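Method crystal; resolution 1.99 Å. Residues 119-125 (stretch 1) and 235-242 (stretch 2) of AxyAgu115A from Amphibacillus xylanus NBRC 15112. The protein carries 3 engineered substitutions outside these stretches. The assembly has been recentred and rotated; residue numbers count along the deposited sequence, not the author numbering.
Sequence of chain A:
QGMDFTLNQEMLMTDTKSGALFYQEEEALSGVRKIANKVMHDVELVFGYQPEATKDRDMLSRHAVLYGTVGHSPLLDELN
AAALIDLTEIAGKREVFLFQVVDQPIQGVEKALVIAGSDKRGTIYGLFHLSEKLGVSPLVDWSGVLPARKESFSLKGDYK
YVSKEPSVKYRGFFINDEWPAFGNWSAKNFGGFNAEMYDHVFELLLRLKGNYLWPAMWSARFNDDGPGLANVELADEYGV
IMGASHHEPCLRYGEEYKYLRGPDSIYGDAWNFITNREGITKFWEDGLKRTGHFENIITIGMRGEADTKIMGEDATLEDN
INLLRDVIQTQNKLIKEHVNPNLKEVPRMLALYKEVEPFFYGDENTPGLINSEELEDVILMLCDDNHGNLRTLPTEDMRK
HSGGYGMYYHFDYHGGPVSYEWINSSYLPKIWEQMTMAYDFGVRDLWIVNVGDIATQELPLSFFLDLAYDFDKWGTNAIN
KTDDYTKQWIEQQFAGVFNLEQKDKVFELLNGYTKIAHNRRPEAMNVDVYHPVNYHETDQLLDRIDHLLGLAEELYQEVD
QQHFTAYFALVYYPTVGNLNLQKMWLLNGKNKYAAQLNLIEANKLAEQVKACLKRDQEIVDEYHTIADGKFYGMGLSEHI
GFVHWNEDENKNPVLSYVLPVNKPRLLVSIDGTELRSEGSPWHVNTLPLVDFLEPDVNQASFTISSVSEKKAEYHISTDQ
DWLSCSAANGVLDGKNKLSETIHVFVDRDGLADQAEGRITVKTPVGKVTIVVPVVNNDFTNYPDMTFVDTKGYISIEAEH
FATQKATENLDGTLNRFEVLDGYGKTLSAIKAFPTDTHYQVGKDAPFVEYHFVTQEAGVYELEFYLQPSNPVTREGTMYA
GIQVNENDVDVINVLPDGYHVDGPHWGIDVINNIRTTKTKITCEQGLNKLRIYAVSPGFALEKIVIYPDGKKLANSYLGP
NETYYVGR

Stretch 1, residues 119-125: DKRGTIY
Stretch 2 235-242: ADEYGVIM

Which polar bonds hold the two stretches together? Three hydrogen bonds do, all donated by side chains of stretch 1 to backbone carbonyls of stretch 2. The shortest runs from Arg121 NH1 to Gly239 O, at 2.7 Å with an N-H...O angle of 144°; the oxygen lies at the edge of the guanidinium, near its plane, where the N-H groups point. Lys120 NZ supplies the other two, reaching Asp236 O at 3.1 Å and Glu237 O at 3.1 Å. These carbonyls belong to the last turn of a helix; no backbone N-H within the stretch bonds to Glu237 O, and Asp236 O receives just a weak one, from Gly239 N at 3.2 Å, so a protonated amine is a suitable donor to both. No carboxylate of stretch 2 takes part: the CA-to-CB bonds of Asp236 and Glu237 point away from stretch 1.

How must the two basic side chains be built to reach those carbonyls? Lys120 leaves its helix with CA-to-CB toward stretch 2 and follows t, t, p, t; the p turn at chi3 (53°) bends an otherwise extended chain. Arg121 starts sideways but its end comes nearer, with chi1 m (-81°), chi2 t (-175°), chi3 m (-64°) and chi4 at -80°. Its guanidinium nitrogens are also hydrogen-bonded elsewhere in the structure, which helps fix the group in place.

What backbone shapes set up this meeting? Stretch 1 begins with Asp119 in an extended conformation (phi/psi -161/-177), followed by helix from Lys120 through Tyr125, with phi near -60° and psi mostly near -40°. Asp119 caps the start: with chi1 p (53°), its OD1 accepts from Gly122 N at 2.8 Å, while its carbonyl O accepts from Thr123 N at 3.0 Å. Stretch 2 is helical from Ala235 to Tyr238, leaves helical angles at Gly239 (75/23), and passes through Val240 (-76/116) into strand at Ile241 and Met242. Val240 N bonds to Ala235 O at 2.9 Å across the turn. The register is set by Arg121 and Gly239, whose CA atoms are 6.4 Å apart.

Why does a glycine sit at the centre of the contact? The positive phi of Gly239 would jam a CB against the preceding carbonyl oxygen, which by itself calls for glycine. The position is tight from outside as well: an ideal CB would point toward stretch 1 and come 3.1 Å from Lys120 CE. Without one, Lys120 CE packs 3.8 Å from Gly239 CA.

Which aliphatic side chains pack beside these bonds? Ile124, one turn beyond Lys120 and also directed toward stretch 2, adopts m, t and brings CD1 to 3.3 Å from Tyr238 O, a close van der Waals contact against a polar atom, not a hydrogen bond. Ile241, likewise m, t, places CG1 over one face of the Arg121 guanidinium, 3.7 Å from Arg121 NH1. The contact is compact, burying 283 Å² over both sides.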

ATOM      1  N   ASP A 119      37.683  28.959  44.182  1.00 39.04           N
ATOM      2  CA  ASP A 119      38.058  29.609  42.926  1.00 42.47           C
ATOM      3  C   ASP A 119      36.784  30.295  42.438  1.00 36.78           C
ATOM      4  O   ASP A 119      35.749  30.240  43.107  1.00 36.20           O
ATOM      5  CB  ASP A 119      38.638  28.588  41.925  1.00 39.27           C
ATOM      6  CG  ASP A 119      37.686  27.343  41.696  1.00 51.55           C
ATOM      7  OD1 ASP A 119      36.449  27.472  41.844  1.00 53.08           O
ATOM      8  OD2 ASP A 119      38.172  26.228  41.360  1.00 54.43           O
ATOM      9  N   LYS A 120      36.836  30.924  41.265  1.00 32.25           N
ATOM     10  CA  LYS A 120      35.682  31.692  40.801  1.00 35.76           C
ATOM     11  C   LYS A 120      34.417  30.830  40.714  1.00 40.46           C
ATOM     12  O   LYS A 120      33.352  31.201  41.243  1.00 34.93           O
ATOM     13  CB  LYS A 120      35.984  32.325  39.452  1.00 35.82           C
ATOM     14  CG  LYS A 120      34.736  32.818  38.761  1.00 41.41           C
ATOM     15  CD  LYS A 120      35.038  33.913  37.751  1.00 48.63           C
ATOM     16  CE  LYS A 120      36.100  33.487  36.788  1.00 49.97           C
ATOM     17  NZ  LYS A 120      36.477  34.596  35.861  1.00 47.27           N
ATOM     18  N   ARG A 121      34.501  29.680  40.032  1.00 32.83           N
ATOM     19  CA  ARG A 121      33.287  28.895  39.833  1.00 33.39           C
ATOM     20  C   ARG A 121      32.787  28.271  41.145  1.00 35.83           C
ATOM     21  O   ARG A 121      31.571  28.129  41.326  1.00 34.86           O
ATOM     22  CB  ARG A 121      33.531  27.821  38.752  1.00 34.10           C
ATOM     23  CG  ARG A 121      33.420  28.332  37.286  1.00 35.19           C
ATOM     24  CD  ARG A 121      33.562  27.157  36.266  1.00 34.31           C
ATOM     25  NE  ARG A 121      34.890  26.542  36.331  1.00 33.85           N
ATOM     26  CZ  ARG A 121      35.960  27.072  35.746  1.00 41.62           C
ATOM     27  NH1 ARG A 121      35.840  28.202  35.047  1.00 39.62           N
ATOM     28  NH2 ARG A 121      37.150  26.479  35.857  1.00 45.63           N
ATOM     29  N   GLY A 122      33.696  27.899  42.055  1.00 34.15           N
ATOM     30  CA  GLY A 122      33.289  27.465  43.384  1.00 33.96           C
ATOM     31  C   GLY A 122      32.473  28.521  44.109  1.00 35.64           C
ATOM     32  O   GLY A 122      31.486  28.202  44.778  1.00 33.53           O
ATOM     33  N   THR A 123      32.895  29.790  44.029  1.00 33.71           N
ATOM     34  CA  THR A 123      32.100  30.844  44.655  1.00 31.92           C
ATOM     35  C   THR A 123      30.742  30.944  43.999  1.00 33.78           C
ATOM     36  O   THR A 123      29.713  31.075  44.679  1.00 36.05           O
ATOM     37  CB  THR A 123      32.827  32.189  44.567  1.00 35.65           C
ATOM     38  OG1 THR A 123      34.194  32.026  44.977  1.00 36.25           O
ATOM     39  CG2 THR A 123      32.176  33.247  45.470  1.00 32.36           C
ATOM     40  N   ILE A 124      30.710  30.839  42.668  1.00 29.89           N
ATOM     41  CA  ILE A 124      29.449  30.967  41.946  1.00 29.90           C
ATOM     42  C   ILE A 124      28.496  29.858  42.330  1.00 32.86           C
ATOM     43  O   ILE A 124      27.292  30.103  42.525  1.00 33.31           O
ATOM     44  CB  ILE A 124      29.715  30.990  40.430  1.00 30.24           C
ATOM     45  CG1 ILE A 124      30.379  32.331  40.095  1.00 32.89           C
ATOM     46  CG2 ILE A 124      28.420  30.716  39.668  1.00 27.53           C
ATOM     47  CD1 ILE A 124      30.876  32.474  38.609  1.00 31.38           C
ATOM     48  N   TYR A 125      29.005  28.617  42.434  1.00 31.01           N
ATOM     49  CA  TYR A 125      28.157  27.500  42.859  1.00 33.98           C
ATOM     50  C   TYR A 125      27.653  27.684  44.289  1.00 30.70           C
ATOM     51  O   TYR A 125      26.531  27.280  44.608  1.00 32.44           O
ATOM     52  CB  TYR A 125      28.928  26.177  42.744  1.00 31.87           C
ATOM     53  CG  TYR A 125      29.350  25.863  41.318  1.00 34.08           C
ATOM     54  CD1 TYR A 125      28.632  26.362  40.225  1.00 32.26           C
ATOM     55  CD2 TYR A 125      30.433  25.041  41.073  1.00 38.40           C
ATOM     56  CE1 TYR A 125      29.033  26.070  38.899  1.00 36.05           C
ATOM     57  CE2 TYR A 125      30.840  24.745  39.754  1.00 36.14           C
ATOM     58  CZ  TYR A 125      30.151  25.262  38.686  1.00 38.65           C
ATOM     59  OH  TYR A 125      30.598  24.943  37.418  1.00 39.00           O
ATOM     60  N   ALA A 235      31.659  35.359  28.731  1.00 33.34           N
ATOM     61  CA  ALA A 235      31.907  33.990  29.190  1.00 36.62           C
ATOM     62  C   ALA A 235      33.105  33.948  30.140  1.00 34.33           C
ATOM     63  O   ALA A 235      33.055  33.338  31.219  1.00 34.10           O
ATOM     64  CB  ALA A 235      32.143  33.051  27.994  1.00 29.81           C
ATOM     65  N   ASP A 236      34.191  34.578  29.730  1.00 34.48           N
ATOM     66  CA  ASP A 236      35.420  34.584  30.510  1.00 38.28           C
ATOM     67  C   ASP A 236      35.219  35.265  31.862  1.00 41.97           C
ATOM     68  O   ASP A 236      35.775  34.824  32.864  1.00 40.16           O
ATOM     69  CB  ASP A 236      36.500  35.288  29.710  1.00 42.79           C
ATOM     70  CG  ASP A 236      37.784  35.442  30.486  1.00 49.55           C
ATOM     71  OD1 ASP A 236      38.534  34.437  30.593  1.00 47.79           O
ATOM     72  OD2 ASP A 236      38.031  36.565  30.979  1.00 55.14           O
ATOM     73  N   GLU A 237      34.426  36.338  31.904  1.00 38.24           N
ATOM     74  CA  GLU A 237      34.088  36.982  33.175  1.00 39.96           C
ATOM     75  C   GLU A 237      33.365  36.014  34.127  1.00 40.36           C
ATOM     76  O   GLU A 237      33.682  35.930  35.321  1.00 40.68           O
ATOM     77  CB  GLU A 237      33.232  38.211  32.896  1.00 42.30           C
ATOM     78  CG  GLU A 237      33.000  39.082  34.092  1.00 52.75           C
ATOM     79  CD  GLU A 237      32.276  40.370  33.755  1.00 64.07           C
ATOM     80  OE1 GLU A 237      31.577  40.427  32.714  1.00 64.40           O
ATOM     81  OE2 GLU A 237      32.411  41.331  34.545  1.00 71.09           O
ATOM     82  N   TYR A 238      32.384  35.281  33.618  1.00 34.14           N
ATOM     83  CA  TYR A 238      31.668  34.335  34.447  1.00 37.87           C
ATOM     84  C   TYR A 238      32.452  33.055  34.714  1.00 42.00           C
ATOM     85  O   TYR A 238      32.030  32.264  35.564  1.00 44.76           O
ATOM     86  CB  TYR A 238      30.356  33.952  33.782  1.00 36.64           C
ATOM     87  CG  TYR A 238      29.212  34.944  33.898  1.00 40.54           C
ATOM     88  CD1 TYR A 238      28.790  35.428  35.147  1.00 41.34           C
ATOM     89  CD2 TYR A 238      28.525  35.357  32.771  1.00 37.81           C
ATOM     90  CE1 TYR A 238      27.724  36.308  35.243  1.00 43.52           C
ATOM     91  CE2 TYR A 238      27.473  36.229  32.856  1.00 43.19           C
ATOM     92  CZ  TYR A 238      27.066  36.708  34.085  1.00 44.69           C
ATOM     93  OH  TYR A 238      26.007  37.585  34.145  1.00 42.73           O
ATOM     94  N   GLY A 239      33.547  32.804  34.001  1.00 34.81           N
ATOM     95  CA  GLY A 239      34.210  31.517  34.122  1.00 33.78           C
ATOM     96  C   GLY A 239      33.487  30.386  33.421  1.00 38.87           C
ATOM     97  O   GLY A 239      33.687  29.225  33.782  1.00 41.81           O
ATOM     98  N   VAL A 240      32.650  30.683  32.428  1.00 36.65           N
ATOM     99  CA  VAL A 240      32.161  29.670  31.499  1.00 32.58           C
ATOM    100  C   VAL A 240      33.300  29.357  30.530  1.00 37.21           C
ATOM    101  O   VAL A 240      33.730  30.227  29.772  1.00 37.83           O
ATOM    102  CB  VAL A 240      30.908  30.145  30.759  1.00 35.53           C
ATOM    103  CG1 VAL A 240      30.507  29.146  29.640  1.00 33.82           C
ATOM    104  CG2 VAL A 240      29.771  30.365  31.758  1.00 33.97           C
ATOM    105  N   ILE A 241      33.800  28.123  30.565  1.00 36.10           N
ATOM    106  CA  ILE A 241      34.912  27.695  29.718  1.00 31.79           C
ATOM    107  C   ILE A 241      34.361  27.452  28.319  1.00 32.61           C
ATOM    108  O   ILE A 241      33.434  26.653  28.136  1.00 33.29           O
ATOM    109  CB  ILE A 241      35.560  26.416  30.275  1.00 36.51           C
ATOM    110  CG1 ILE A 241      35.937  26.567  31.766  1.00 39.73           C
ATOM    111  CG2 ILE A 241      36.747  26.006  29.482  1.00 35.36           C
ATOM    112  CD1 ILE A 241      36.164  25.211  32.457  1.00 41.23           C
ATOM    113  N   MET A 242      34.909  28.131  27.327  1.00 32.91           N
ATOM    114  CA  MET A 242      34.362  27.966  25.983  1.00 33.80           C
ATOM    115  C   MET A 242      35.033  26.783  25.295  1.00 36.49           C
ATOM    116  O   MET A 242      36.215  26.510  25.501  1.00 36.20           O
ATOM    117  CB  MET A 242      34.541  29.250  25.161  1.00 33.79           C
ATOM    118  CG  MET A 242      33.682  30.439  25.654  1.00 34.41           C
ATOM    119  SD  MET A 242      31.914  29.978  25.881  1.00 35.90           S
ATOM    120  CE  MET A 242      31.515  29.464  24.184  1.00 34.37           C
TER